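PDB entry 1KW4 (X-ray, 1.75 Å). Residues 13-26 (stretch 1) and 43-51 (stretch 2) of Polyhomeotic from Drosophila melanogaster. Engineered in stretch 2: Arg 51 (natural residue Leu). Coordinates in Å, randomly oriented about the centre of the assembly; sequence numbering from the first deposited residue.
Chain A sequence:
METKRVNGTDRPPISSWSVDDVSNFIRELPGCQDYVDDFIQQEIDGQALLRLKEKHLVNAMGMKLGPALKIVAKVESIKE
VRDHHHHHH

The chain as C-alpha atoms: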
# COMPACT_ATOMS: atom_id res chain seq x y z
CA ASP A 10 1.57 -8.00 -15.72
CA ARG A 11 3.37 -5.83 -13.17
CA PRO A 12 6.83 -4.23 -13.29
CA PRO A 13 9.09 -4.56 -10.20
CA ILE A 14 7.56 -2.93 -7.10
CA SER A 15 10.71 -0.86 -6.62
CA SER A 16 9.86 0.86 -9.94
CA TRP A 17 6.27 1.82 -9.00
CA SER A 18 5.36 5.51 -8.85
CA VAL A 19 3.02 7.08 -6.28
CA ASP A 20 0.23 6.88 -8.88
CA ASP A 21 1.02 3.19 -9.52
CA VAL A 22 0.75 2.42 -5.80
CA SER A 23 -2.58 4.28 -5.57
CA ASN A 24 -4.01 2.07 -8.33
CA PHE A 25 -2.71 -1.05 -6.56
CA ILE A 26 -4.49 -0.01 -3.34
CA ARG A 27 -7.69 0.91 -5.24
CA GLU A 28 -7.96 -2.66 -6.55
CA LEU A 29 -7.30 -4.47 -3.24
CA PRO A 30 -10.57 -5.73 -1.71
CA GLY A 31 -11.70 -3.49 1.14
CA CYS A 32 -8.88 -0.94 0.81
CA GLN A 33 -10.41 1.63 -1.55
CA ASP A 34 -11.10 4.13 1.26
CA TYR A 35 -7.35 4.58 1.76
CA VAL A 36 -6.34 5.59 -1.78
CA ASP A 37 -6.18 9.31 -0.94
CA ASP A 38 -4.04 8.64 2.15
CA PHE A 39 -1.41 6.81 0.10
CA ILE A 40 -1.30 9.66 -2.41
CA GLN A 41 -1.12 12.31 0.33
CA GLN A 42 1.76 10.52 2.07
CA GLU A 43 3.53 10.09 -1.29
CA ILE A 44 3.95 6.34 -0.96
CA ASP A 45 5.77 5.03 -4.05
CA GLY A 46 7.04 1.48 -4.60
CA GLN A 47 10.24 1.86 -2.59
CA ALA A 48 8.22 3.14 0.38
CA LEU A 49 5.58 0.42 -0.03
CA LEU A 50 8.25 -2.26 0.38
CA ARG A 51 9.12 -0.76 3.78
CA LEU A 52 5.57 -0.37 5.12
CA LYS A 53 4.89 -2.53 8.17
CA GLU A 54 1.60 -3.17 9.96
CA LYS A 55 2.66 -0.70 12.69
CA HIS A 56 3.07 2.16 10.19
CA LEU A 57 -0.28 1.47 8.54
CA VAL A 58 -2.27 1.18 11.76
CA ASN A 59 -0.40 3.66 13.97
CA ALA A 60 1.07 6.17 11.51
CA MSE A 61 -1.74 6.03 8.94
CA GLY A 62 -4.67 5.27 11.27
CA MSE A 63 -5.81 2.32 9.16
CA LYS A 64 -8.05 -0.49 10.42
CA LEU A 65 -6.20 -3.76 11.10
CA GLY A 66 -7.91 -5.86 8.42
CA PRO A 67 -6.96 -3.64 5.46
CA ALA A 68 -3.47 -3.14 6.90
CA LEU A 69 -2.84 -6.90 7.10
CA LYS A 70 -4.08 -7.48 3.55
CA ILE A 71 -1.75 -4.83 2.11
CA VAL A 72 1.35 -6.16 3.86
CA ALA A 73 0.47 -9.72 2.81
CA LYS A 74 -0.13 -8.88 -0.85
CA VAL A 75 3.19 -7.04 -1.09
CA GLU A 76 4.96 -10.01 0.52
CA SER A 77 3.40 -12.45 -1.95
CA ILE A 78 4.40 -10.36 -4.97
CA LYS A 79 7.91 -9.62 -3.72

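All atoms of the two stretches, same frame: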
# COMPACT_ATOMS: atom_id res chain seq x y z
N PRO A 13 8.60 -4.39 -11.57
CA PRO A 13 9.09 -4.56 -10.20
C PRO A 13 8.50 -3.49 -9.27
O PRO A 13 8.37 -2.33 -9.65
CB PRO A 13 10.61 -4.42 -10.34
CG PRO A 13 10.86 -4.90 -11.75
CD PRO A 13 9.73 -4.26 -12.52
N ILE A 14 8.14 -3.88 -8.05
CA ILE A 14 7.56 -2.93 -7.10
C ILE A 14 8.47 -1.72 -6.89
O ILE A 14 7.99 -0.59 -6.79
CB ILE A 14 7.26 -3.60 -5.73
CG1 ILE A 14 6.21 -4.70 -5.90
CG2 ILE A 14 6.73 -2.57 -4.73
CD1 ILE A 14 5.94 -5.49 -4.63
N SER A 15 9.77 -1.95 -6.83
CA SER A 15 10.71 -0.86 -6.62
C SER A 15 10.61 0.23 -7.70
O SER A 15 11.05 1.36 -7.48
CB SER A 15 12.15 -1.39 -6.55
OG SER A 15 12.46 -2.17 -7.70
N SER A 16 10.01 -0.10 -8.84
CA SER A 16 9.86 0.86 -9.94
C SER A 16 8.51 1.60 -9.93
O SER A 16 8.30 2.53 -10.72
CB SER A 16 10.02 0.16 -11.29
OG SER A 16 8.87 -0.63 -11.59
N TRP A 17 7.60 1.20 -9.05
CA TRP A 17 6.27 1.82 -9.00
C TRP A 17 6.27 3.27 -8.53
O TRP A 17 6.95 3.64 -7.58
CB TRP A 17 5.33 1.02 -8.07
CG TRP A 17 4.99 -0.38 -8.52
CD1 TRP A 17 5.52 -1.07 -9.58
CD2 TRP A 17 4.08 -1.28 -7.87
NE1 TRP A 17 5.00 -2.35 -9.62
CE2 TRP A 17 4.12 -2.50 -8.58
CE3 TRP A 17 3.24 -1.16 -6.75
CZ2 TRP A 17 3.35 -3.60 -8.20
CZ3 TRP A 17 2.48 -2.26 -6.38
CH2 TRP A 17 2.53 -3.47 -7.10
N SER A 18 5.48 4.10 -9.21
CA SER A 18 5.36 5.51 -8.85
C SER A 18 4.28 5.64 -7.78
O SER A 18 3.64 4.66 -7.41
CB SER A 18 4.94 6.33 -10.07
OG SER A 18 3.65 5.94 -10.52
N VAL A 19 4.07 6.86 -7.27
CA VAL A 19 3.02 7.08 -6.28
C VAL A 19 1.67 6.75 -6.93
O VAL A 19 0.81 6.12 -6.31
CB VAL A 19 3.02 8.56 -5.78
CG1 VAL A 19 1.75 8.84 -4.97
CG2 VAL A 19 4.25 8.81 -4.91
N ASP A 20 1.49 7.17 -8.18
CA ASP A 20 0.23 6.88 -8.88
C ASP A 20 0.03 5.37 -9.06
O ASP A 20 -1.10 4.88 -8.94
CB ASP A 20 0.19 7.57 -10.25
CG ASP A 20 -0.00 9.07 -10.15
OD1 ASP A 20 -0.37 9.56 -9.06
OD2 ASP A 20 0.21 9.76 -11.17
N ASP A 21 1.11 4.65 -9.35
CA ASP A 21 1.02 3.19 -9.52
C ASP A 21 0.56 2.54 -8.22
O ASP A 21 -0.29 1.65 -8.22
CB ASP A 21 2.39 2.60 -9.91
CG ASP A 21 2.83 2.97 -11.32
OD1 ASP A 21 1.96 3.20 -12.19
OD2 ASP A 21 4.06 3.01 -11.56
N VAL A 22 1.13 2.97 -7.10
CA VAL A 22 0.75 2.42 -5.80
C VAL A 22 -0.72 2.72 -5.49
O VAL A 22 -1.43 1.87 -4.96
CB VAL A 22 1.64 3.00 -4.67
CG1 VAL A 22 1.07 2.63 -3.29
CG2 VAL A 22 3.07 2.46 -4.80
N SER A 23 -1.19 3.92 -5.84
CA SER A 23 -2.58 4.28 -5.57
C SER A 23 -3.55 3.37 -6.34
O SER A 23 -4.64 3.05 -5.85
CB SER A 23 -2.84 5.76 -5.92
OG SER A 23 -2.90 5.97 -7.32
N ASN A 24 -3.16 2.96 -7.54
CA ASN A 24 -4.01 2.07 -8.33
C ASN A 24 -4.01 0.66 -7.74
O ASN A 24 -5.02 -0.04 -7.77
CB ASN A 24 -3.54 2.06 -9.79
CG ASN A 24 -4.00 3.29 -10.56
OD1 ASN A 24 -5.20 3.54 -10.68
ND2 ASN A 24 -3.06 4.07 -11.07
N PHE A 25 -2.86 0.26 -7.20
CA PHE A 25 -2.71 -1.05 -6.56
C PHE A 25 -3.64 -1.12 -5.34
O PHE A 25 -4.36 -2.11 -5.15
CB PHE A 25 -1.24 -1.23 -6.14
CG PHE A 25 -1.00 -2.41 -5.22
CD1 PHE A 25 -1.07 -3.72 -5.70
CD2 PHE A 25 -0.66 -2.20 -3.89
CE1 PHE A 25 -0.81 -4.80 -4.86
CE2 PHE A 25 -0.39 -3.28 -3.04
CZ PHE A 25 -0.47 -4.58 -3.53
N ILE A 26 -3.64 -0.07 -4.53
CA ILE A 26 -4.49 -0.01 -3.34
C ILE A 26 -5.98 0.02 -3.73
O ILE A 26 -6.81 -0.65 -3.12
CB ILE A 26 -4.13 1.24 -2.47
CG1 ILE A 26 -2.69 1.12 -1.95
CG2 ILE A 26 -5.10 1.38 -1.30
CD1 ILE A 26 -2.42 -0.14 -1.10
N GLU A 43 2.58 10.34 -0.20
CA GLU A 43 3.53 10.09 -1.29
C GLU A 43 4.23 8.74 -1.19
O GLU A 43 5.46 8.64 -1.26
CB GLU A 43 4.57 11.22 -1.34
CG GLU A 43 3.91 12.60 -1.39
CD GLU A 43 4.92 13.73 -1.46
OE1 GLU A 43 5.89 13.72 -0.68
OE2 GLU A 43 4.71 14.65 -2.29
N ILE A 44 3.43 7.69 -1.05
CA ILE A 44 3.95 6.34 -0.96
C ILE A 44 4.19 5.77 -2.36
O ILE A 44 3.23 5.48 -3.09
CB ILE A 44 2.95 5.39 -0.22
CG1 ILE A 44 2.57 5.96 1.16
CG2 ILE A 44 3.53 3.98 -0.12
CD1 ILE A 44 3.69 5.97 2.17
N ASP A 45 5.45 5.63 -2.76
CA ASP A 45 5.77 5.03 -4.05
C ASP A 45 6.20 3.59 -3.76
O ASP A 45 6.11 3.15 -2.62
CB ASP A 45 6.88 5.80 -4.79
CG ASP A 45 8.19 5.87 -4.02
OD1 ASP A 45 8.30 5.27 -2.93
OD2 ASP A 45 9.12 6.54 -4.52
N GLY A 46 6.64 2.86 -4.79
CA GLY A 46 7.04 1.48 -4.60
C GLY A 46 8.11 1.21 -3.56
O GLY A 46 8.01 0.27 -2.77
N GLN A 47 9.16 2.03 -3.56
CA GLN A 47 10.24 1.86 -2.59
C GLN A 47 9.71 2.00 -1.16
O GLN A 47 10.13 1.26 -0.27
CB GLN A 47 11.35 2.88 -2.85
CG GLN A 47 12.18 2.57 -4.09
CD GLN A 47 13.21 1.48 -3.84
OE1 GLN A 47 12.88 0.40 -3.33
NE2 GLN A 47 14.46 1.75 -4.20
N ALA A 48 8.80 2.94 -0.95
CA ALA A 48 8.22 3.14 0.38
C ALA A 48 7.29 1.99 0.74
O ALA A 48 7.25 1.54 1.89
CB ALA A 48 7.46 4.47 0.42
N LEU A 49 6.52 1.52 -0.25
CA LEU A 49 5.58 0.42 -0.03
C LEU A 49 6.29 -0.84 0.48
O LEU A 49 5.76 -1.56 1.34
CB LEU A 49 4.85 0.10 -1.34
CG LEU A 49 3.77 -0.98 -1.29
CD1 LEU A 49 2.65 -0.55 -0.34
CD2 LEU A 49 3.22 -1.23 -2.69
N LEU A 50 7.48 -1.09 -0.03
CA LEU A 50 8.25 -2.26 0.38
C LEU A 50 8.66 -2.18 1.85
O LEU A 50 8.91 -3.21 2.49
CB LEU A 50 9.49 -2.40 -0.51
CG LEU A 50 9.21 -2.84 -1.95
CD1 LEU A 50 10.46 -2.67 -2.81
CD2 LEU A 50 8.74 -4.28 -1.96
N ARG A 51 8.72 -0.97 2.39
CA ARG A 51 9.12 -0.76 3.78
C ARG A 51 7.96 -0.66 4.77
O ARG A 51 8.17 -0.73 5.98
CB ARG A 51 9.95 0.52 3.90
CG ARG A 51 11.26 0.48 3.15
CD ARG A 51 12.17 -0.62 3.68
NE ARG A 51 12.18 -0.70 5.14
CZ ARG A 51 12.42 0.32 5.96
NH1 ARG A 51 12.66 1.53 5.49
NH2 ARG A 51 12.42 0.12 7.27
O HOH W 1 9.51 3.41 -6.39
O HOH W 2 0.34 6.03 -3.42

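Stretch 2 runs from a turn into the first turns of a helix, and it lies against the 3-10 segment, the Trp 17-Ser 18 link and the face of helix 19-26 carrying Val 19, Val 22 and Phe 25. The two helix axes approach to 9.7 Å with 50° between their directions, and the contact buries 579 Å² in total.

Glu 43, with positive phi, closes a preceding helix in a Schellman motif. Its CB points away, and Val 19 CG2 lies 3.7 Å from Glu 43 C. Ile 44 O receives a CA-H...O contact from Val 19 CA (3.6 Å), sits 3.3 Å from Val 22 CB, and accepts from water 2 (3.0 Å), which also donates to Val 19 O (2.9 Å).

Asp 45 caps its own helix, its OD1 accepting from Ala 48 N at 3.1 Å, while its CB rests 3.5 Å from Trp 17 O. Ser 18 caps helix 19-26 in the same way, and the two helix starts lie close, with Val 19 CA 4.1 Å from Asp 45 CA.

The one direct hydrogen bond across the stretches follows: Gly 46 N donates to Trp 17 O (2.9 Å, 166°), using an amide left free in the first turn of the helix. Gly 46 CA also approaches Ile 14 O at 3.2 Å in a CA-H...O contact; a CB here would fall 1.8 Å from Ile 14 O, a clash. Gln 47 N donates to water 1 (3.2 Å), which in turn donates to Ser 15 O and Trp 17 O, both at 2.8 Å.

Leu 49 points toward stretch 1 and forms the apolar centre of the contact. Its CD2 meets Trp 17 CZ3 (3.9 Å), Phe 25 CE2 (4.2 Å), and Ile 14 CG2 and Val 22 CG2 (both 4.3 Å). Leu 50 CG packs on Ile 14 CG2 at 3.7 Å, whereas the engineered Arg 51 is out of reach.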